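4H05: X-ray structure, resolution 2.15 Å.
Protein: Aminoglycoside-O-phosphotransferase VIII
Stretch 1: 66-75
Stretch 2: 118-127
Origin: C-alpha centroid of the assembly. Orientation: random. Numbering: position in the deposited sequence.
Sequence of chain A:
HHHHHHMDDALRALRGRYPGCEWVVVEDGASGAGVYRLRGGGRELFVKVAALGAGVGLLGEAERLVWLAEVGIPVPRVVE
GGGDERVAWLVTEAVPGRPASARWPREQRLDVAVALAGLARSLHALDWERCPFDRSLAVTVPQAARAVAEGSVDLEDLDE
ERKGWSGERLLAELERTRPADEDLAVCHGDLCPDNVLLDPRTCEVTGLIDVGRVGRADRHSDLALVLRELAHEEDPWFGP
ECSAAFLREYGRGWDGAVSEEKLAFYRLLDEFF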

# COMPACT_ATOMS: atom_id res chain seq x y z
N VAL A 66 -1.19 -9.81 -10.53
CA VAL A 66 -0.87 -10.64 -11.66
C VAL A 66 -0.14 -9.83 -12.69
O VAL A 66 0.81 -10.29 -13.32
N TRP A 67 -0.60 -8.60 -12.91
CA TRP A 67 0.07 -7.78 -13.89
C TRP A 67 1.44 -7.38 -13.40
O TRP A 67 2.43 -7.52 -14.14
N LEU A 68 1.54 -6.99 -12.15
CA LEU A 68 2.84 -6.73 -11.57
C LEU A 68 3.90 -7.87 -11.68
O LEU A 68 5.10 -7.65 -11.91
N ALA A 69 3.49 -9.07 -11.47
CA ALA A 69 4.37 -10.23 -11.61
C ALA A 69 4.78 -10.30 -13.05
O ALA A 69 5.91 -10.56 -13.33
N GLU A 70 3.87 -10.04 -14.00
CA GLU A 70 4.31 -10.28 -15.35
C GLU A 70 5.30 -9.20 -15.68
O GLU A 70 6.29 -9.48 -16.29
N VAL A 71 5.09 -7.97 -15.22
CA VAL A 71 6.05 -6.96 -15.61
C VAL A 71 7.35 -6.90 -14.81
O VAL A 71 8.20 -6.07 -15.10
N GLY A 72 7.52 -7.80 -13.86
CA GLY A 72 8.80 -7.97 -13.21
C GLY A 72 8.99 -7.33 -11.85
O GLY A 72 10.11 -7.38 -11.33
N ILE A 73 7.91 -6.82 -11.23
CA ILE A 73 8.01 -6.31 -9.82
C ILE A 73 7.82 -7.49 -8.91
O ILE A 73 6.98 -8.31 -9.18
N PRO A 74 8.57 -7.58 -7.80
CA PRO A 74 8.41 -8.73 -6.92
C PRO A 74 7.15 -8.66 -6.09
O PRO A 74 7.00 -7.77 -5.33
N VAL A 75 6.25 -9.60 -6.25
CA VAL A 75 4.90 -9.54 -5.71
C VAL A 75 4.57 -11.02 -5.50
O VAL A 75 4.99 -11.86 -6.25
N GLY A 118 14.97 1.73 -4.12
CA GLY A 118 15.23 0.91 -5.30
C GLY A 118 13.97 0.29 -5.85
O GLY A 118 13.78 0.11 -7.04
N LEU A 119 13.07 -0.03 -4.95
CA LEU A 119 11.81 -0.64 -5.33
C LEU A 119 10.92 0.44 -5.95
O LEU A 119 10.29 0.21 -6.97
N ALA A 120 10.92 1.61 -5.32
CA ALA A 120 10.26 2.84 -5.87
C ALA A 120 10.71 3.16 -7.31
O ALA A 120 9.91 3.38 -8.19
N ARG A 121 11.99 2.98 -7.57
CA ARG A 121 12.63 3.29 -8.83
C ARG A 121 12.27 2.25 -9.91
O ARG A 121 12.06 2.55 -11.07
N SER A 122 12.07 1.02 -9.50
CA SER A 122 11.77 -0.00 -10.41
C SER A 122 10.30 0.09 -10.79
O SER A 122 9.90 -0.17 -11.92
N LEU A 123 9.46 0.40 -9.83
CA LEU A 123 8.04 0.63 -10.08
C LEU A 123 7.96 1.86 -11.03
O LEU A 123 7.34 1.82 -12.11
N HIS A 124 8.65 2.94 -10.68
CA HIS A 124 8.53 4.15 -11.50
C HIS A 124 9.26 4.09 -12.79
O HIS A 124 9.13 5.00 -13.52
N ALA A 125 9.99 2.99 -13.08
CA ALA A 125 10.66 2.81 -14.38
C ALA A 125 9.76 2.17 -15.35
O ALA A 125 10.10 2.13 -16.50
N LEU A 126 8.67 1.56 -14.90
CA LEU A 126 7.71 1.00 -15.84
C LEU A 126 7.19 2.11 -16.73
O LEU A 126 7.09 3.22 -16.32
N ASP A 127 6.84 1.81 -17.96
CA ASP A 127 6.24 2.80 -18.82
C ASP A 127 4.73 2.80 -18.45
O ASP A 127 4.03 1.84 -18.66

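A small apolar contact is often built around one branched side chain that fills a hollow lined by its neighbours, and the junction between residues 66-75 and 118-127 of this aminoglycoside phosphotransferase illustrates the principle. Each stretch enters as a helix and leaves as loop, and the two bury 312 Å² between them without a single hydrogen bond across the gap. The fit therefore rests on shape.

The principal bump is Ile73. Its CA-to-CB bond points toward the second stretch, and chi1 and chi2 both lie in the m well, which carries CD1 into a hollow formed by Ser122, Leu123 and Leu126. There Ile73 CD1 lies 3.8 Å from Leu123 CD1 and 3.8 Å from the backbone atom Ser122 O, so the hollow is lined partly by main chain. Ile73 CG1 meets Leu126 CD1 at 4.1 Å, while Ile73 CG2 approaches Leu119 CD1 more loosely, at 4.5 Å.

The answering bump is Leu126, beyond the second helix. It too points toward its partner, with chi1 m and chi2 t, and its CD1 enters a pocket whose walls are Trp67, Val71 and Ile73. Val71 CG2 is 3.9 Å from Leu126 CD1, and Trp67 CH2 is 4.1 Å from the same methyl, which approaches the indole obliquely. Trp67 starts out sideways, but its t rotamer (chi1 174°) brings the far end of the ring to the contact; Val71, with chi1 m, points toward it directly.

Leucines complete the lining. Leu119 and Leu123 leave their helix sideways, yet their ends come nearer. Leu119, with chi1 t and chi2 p, places CD1 4.2 Å from Pro74 CD, extending the contact past Ile73. Leu123 adopts off-well angles of -135° and 32°, and Leu68 likewise sits between wells at -98° and -3°; their methyls meet at 4.4 Å, Leu68 CD1 to Leu123 CD1.

The turn between Val71 and Ile73 depends on Gly72, whose positive phi belongs to a Schellman motif. Ile73 N bonds back to Leu68 O at 3.0 Å, and Gly72 N to Ala69 O at 3.2 Å. A CB at these backbone angles would jam against the preceding carbonyl oxygen.

No polar side chain bridges the stretches. Ser122 points toward the first stretch, but its hydroxyl, with chi1 m, turns back along its own helix: Ser122 OG donates to Gly118 O at 2.9 Å. Arg121, His124 and Asp127 find partners elsewhere in the structure.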

# COMPACT_ATOMS: atom_id res chain seq x y z
CB VAL A 66 -2.21 -11.19 -12.28
CG1 VAL A 66 -1.96 -11.76 -13.63
CG2 VAL A 66 -2.92 -12.26 -11.39
CB TRP A 67 -0.77 -6.60 -14.27
CG TRP A 67 -0.10 -5.66 -15.15
CD1 TRP A 67 0.00 -5.73 -16.54
CD2 TRP A 67 0.64 -4.47 -14.76
NE1 TRP A 67 0.65 -4.65 -17.03
CE2 TRP A 67 1.12 -3.87 -16.02
CE3 TRP A 67 0.94 -3.87 -13.56
CZ2 TRP A 67 1.88 -2.70 -16.04
CZ3 TRP A 67 1.66 -2.67 -13.59
CH2 TRP A 67 2.16 -2.12 -14.82
CB LEU A 68 2.65 -6.30 -10.13
CG LEU A 68 2.64 -4.84 -9.65
CD1 LEU A 68 2.90 -3.68 -10.59
CD2 LEU A 68 1.52 -4.60 -8.65
CB ALA A 69 3.66 -11.57 -11.23
CB GLU A 70 3.18 -10.46 -16.37
CG GLU A 70 3.07 -9.35 -17.41
CD GLU A 70 3.80 -9.63 -18.70
OE1 GLU A 70 3.88 -8.63 -19.46
OE2 GLU A 70 4.23 -10.80 -19.01
CB VAL A 71 5.40 -5.58 -15.76
CG1 VAL A 71 4.32 -5.75 -16.85
CG2 VAL A 71 4.96 -5.04 -14.38
CB ILE A 73 6.89 -5.29 -9.55
CG1 ILE A 73 7.02 -4.11 -10.51
CG2 ILE A 73 6.86 -4.87 -8.09
CD1 ILE A 73 8.29 -3.23 -10.27
CB PRO A 74 9.62 -8.67 -6.04
CG PRO A 74 10.00 -7.23 -6.00
CD PRO A 74 9.59 -6.64 -7.32
CB VAL A 75 4.10 -8.80 -6.80
CG1 VAL A 75 3.42 -9.71 -7.80
CG2 VAL A 75 3.24 -7.71 -6.25
CB LEU A 119 11.15 -1.28 -4.10
CG LEU A 119 9.73 -1.74 -4.41
CD1 LEU A 119 9.82 -2.92 -5.37
CD2 LEU A 119 8.98 -2.10 -3.16
CB ALA A 120 10.45 4.03 -4.91
CB ARG A 121 14.10 3.44 -8.44
CG ARG A 121 15.34 3.44 -9.33
CD ARG A 121 16.45 4.17 -8.51
NE ARG A 121 17.83 3.66 -8.48
CZ ARG A 121 18.61 3.46 -9.54
NH1 ARG A 121 18.16 3.58 -10.79
NH2 ARG A 121 19.84 3.05 -9.36
CB SER A 122 12.07 -1.36 -9.74
OG SER A 122 13.45 -1.51 -9.41
CB LEU A 123 7.40 0.95 -8.74
CG LEU A 123 6.10 0.44 -8.15
CD1 LEU A 123 5.73 -0.99 -8.57
CD2 LEU A 123 6.18 0.66 -6.62
CB HIS A 124 8.83 5.44 -10.75
CG HIS A 124 8.06 5.58 -9.45
ND1 HIS A 124 8.43 6.40 -8.47
CD2 HIS A 124 6.96 4.90 -8.99
CE1 HIS A 124 7.59 6.27 -7.42
NE2 HIS A 124 6.69 5.36 -7.73
CB ALA A 125 11.89 1.94 -14.27
CB LEU A 126 6.53 0.36 -15.10
CG LEU A 126 6.92 -0.95 -14.48
CD1 LEU A 126 5.95 -1.38 -13.40
CD2 LEU A 126 7.03 -1.95 -15.62
CB ASP A 127 6.53 2.39 -20.28
CG ASP A 127 5.84 3.29 -21.32
OD1 ASP A 127 6.09 3.09 -22.52
OD2 ASP A 127 5.03 4.18 -20.96